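Local coordinates for protein Wss1p (Saccharomyces cerevisiae FostersO, PDB 5XBN) that acts as a zinc metalloendopeptidase that cleaves DNA-binding proteins in a DNA-dependent manner and takes part in the repair of toxic DNA-protein cross-links, at residues A[56-59]-A[60-64]. Residues are numbered along the deposited sequence; the frame is centred on the assembly and turned at random.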
loop_
_atom_site.group_PDB
_atom_site.type_symbol
_atom_site.label_atom_id
_atom_site.label_comp_id
_atom_site.label_asym_id
_atom_site.label_seq_id
_atom_site.Cartn_x
_atom_site.Cartn_y
_atom_site.Cartn_z
ATOM N N SER A 56 -5.922 7.805 -1.678
ATOM C CA SER A 56 -5.809 9.164 -1.151
ATOM C C SER A 56 -7.067 9.609 -0.403
ATOM O O SER A 56 -7.010 10.213 0.686
ATOM C CB SER A 56 -5.489 10.139 -2.294
ATOM O OG SER A 56 -6.516 10.143 -3.271
ATOM N N TYR A 57 -8.219 9.291 -0.972
ATOM C CA TYR A 57 -9.477 9.741 -0.390
ATOM C C TYR A 57 -9.726 9.058 0.954
ATOM O O TYR A 57 -10.162 9.697 1.919
ATOM C CB TYR A 57 -10.624 9.449 -1.364
ATOM C CG TYR A 57 -11.908 10.195 -1.064
ATOM C CD1 TYR A 57 -12.856 9.662 -0.200
ATOM C CD2 TYR A 57 -12.179 11.422 -1.662
ATOM C CE1 TYR A 57 -14.044 10.329 0.067
ATOM C CE2 TYR A 57 -13.373 12.098 -1.402
ATOM C CZ TYR A 57 -14.295 11.544 -0.534
ATOM O OH TYR A 57 -15.484 12.193 -0.263
ATOM N N LEU A 58 -9.448 7.758 1.001
ATOM C CA LEU A 58 -9.632 6.956 2.213
ATOM C C LEU A 58 -8.713 7.471 3.317
ATOM O O LEU A 58 -9.116 7.609 4.470
ATOM C CB LEU A 58 -9.353 5.473 1.921
ATOM C CG LEU A 58 -9.573 4.461 3.058
ATOM C CD1 LEU A 58 -11.045 4.316 3.374
ATOM C CD2 LEU A 58 -8.974 3.119 2.706
HETATM N N MSE A 59 -7.470 7.772 2.958
HETATM C CA MSE A 59 -6.553 8.313 3.945
HETATM C C MSE A 59 -7.042 9.670 4.454
HETATM O O MSE A 59 -6.929 9.949 5.645
HETATM C CB MSE A 59 -5.139 8.420 3.372
HETATM C CG MSE A 59 -4.509 7.044 3.169
HETATM SE SE MSE A 59 -2.669 7.125 2.521
HETATM C CE MSE A 59 -1.804 7.898 4.101
ATOM N N LYS A 60 -7.595 10.504 3.578
ATOM C CA LYS A 60 -8.127 11.789 4.045
ATOM C C LYS A 60 -9.272 11.571 5.040
ATOM O O LYS A 60 -9.317 12.219 6.104
ATOM C CB LYS A 60 -8.595 12.658 2.881
ATOM C CG LYS A 60 -9.202 13.981 3.348
ATOM C CD LYS A 60 -9.485 14.921 2.198
ATOM C CE LYS A 60 -9.330 16.373 2.640
ATOM N NZ LYS A 60 -7.946 16.655 3.126
ATOM N N GLU A 61 -10.165 10.641 4.708
ATOM C CA GLU A 61 -11.327 10.330 5.554
ATOM C C GLU A 61 -10.927 9.824 6.932
ATOM O O GLU A 61 -11.618 10.084 7.930
ATOM C CB GLU A 61 -12.218 9.273 4.890
ATOM C CG GLU A 61 -13.120 9.779 3.798
ATOM C CD GLU A 61 -14.152 8.741 3.378
ATOM O OE1 GLU A 61 -13.988 7.541 3.710
ATOM O OE2 GLU A 61 -15.135 9.128 2.723
ATOM N N ASN A 62 -9.826 9.077 6.989
ATOM C CA ASN A 62 -9.400 8.464 8.235
ATOM C C ASN A 62 -8.262 9.207 8.940
ATOM O O ASN A 62 -7.753 8.742 9.961
ATOM C CB ASN A 62 -8.999 7.010 7.982
ATOM C CG ASN A 62 -10.193 6.138 7.680
ATOM O OD1 ASN A 62 -10.854 5.661 8.597
ATOM N ND2 ASN A 62 -10.501 5.944 6.392
ATOM N N HIS A 63 -7.882 10.355 8.393
ATOM C CA HIS A 63 -6.782 11.159 8.934
ATOM C C HIS A 63 -5.474 10.380 8.997
ATOM O O HIS A 63 -4.667 10.588 9.902
ATOM C CB HIS A 63 -7.145 11.694 10.326
ATOM C CG HIS A 63 -8.545 12.216 10.414
ATOM N ND1 HIS A 63 -9.013 13.223 9.597
ATOM C CD2 HIS A 63 -9.583 11.864 11.209
ATOM C CE1 HIS A 63 -10.279 13.470 9.885
ATOM N NE2 HIS A 63 -10.649 12.662 10.863
ATOM N N PHE A 64 -5.256 9.497 8.020
ATOM C CA PHE A 64 -4.026 8.728 7.928
ATOM C C PHE A 64 -2.939 9.542 7.252
ATOM O O PHE A 64 -3.196 10.221 6.248
ATOM C CB PHE A 64 -4.222 7.443 7.115
ATOM C CG PHE A 64 -5.062 6.387 7.789
ATOM C CD1 PHE A 64 -5.169 6.308 9.173
ATOM C CD2 PHE A 64 -5.730 5.443 7.013
ATOM C CE1 PHE A 64 -5.941 5.310 9.760
ATOM C CE2 PHE A 64 -6.491 4.450 7.593
ATOM C CZ PHE A 64 -6.598 4.380 8.963
HETATM O O HOH W 1 -4.883 12.457 6.453
#
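Asn62 and Phe64 fold back onto Leu58 and Met59 in a Schellman motif that closes the short helix 56-62, with His63 supplying the positive phi and Phe64 N donating to Met59 O at 2.9 Å. The Asn62 side chain, its CG anti to the carbonyl carbon (chi1 -71°), turns back along the helix, and ND2 donates to Leu58 O at 2.9 Å with an N-H...O angle of 163°. This oxygen lies close to the Asn62 amide plane. Asn62 N donates to it as well, from the opposite face of the Leu58 carbonyl plane, so one acceptor is gripped by two donors. Leu58 CD1 packs against the same amide, 3.5 Å from ND2, while Asn62 OD1 accepts from Lys132 of helix 127-145. One residue back along the helix, Glu61, extended beyond CG, reaches the Tyr57 ring, whose plane stands 60° from that of the carboxylate. Glu61 OE2 approaches the ring edge, 3.1 Å from Tyr57 CE1, and also forms a salt bridge with Arg139, tying this face to helix 127-145. The selenomethionine Met59 crosses Phe64 at roughly a right angle, both side chains meeting Leu117 of helix 106-118, which carries His115 and Glu116 of the HExxH zinc-binding motif. Met59 bends at its last torsion, bringing CE to 3.9 Å from Phe64 CB. The Phe64 ring lays one face over Asn62 CB, which sits 3.5 Å above the ring plane.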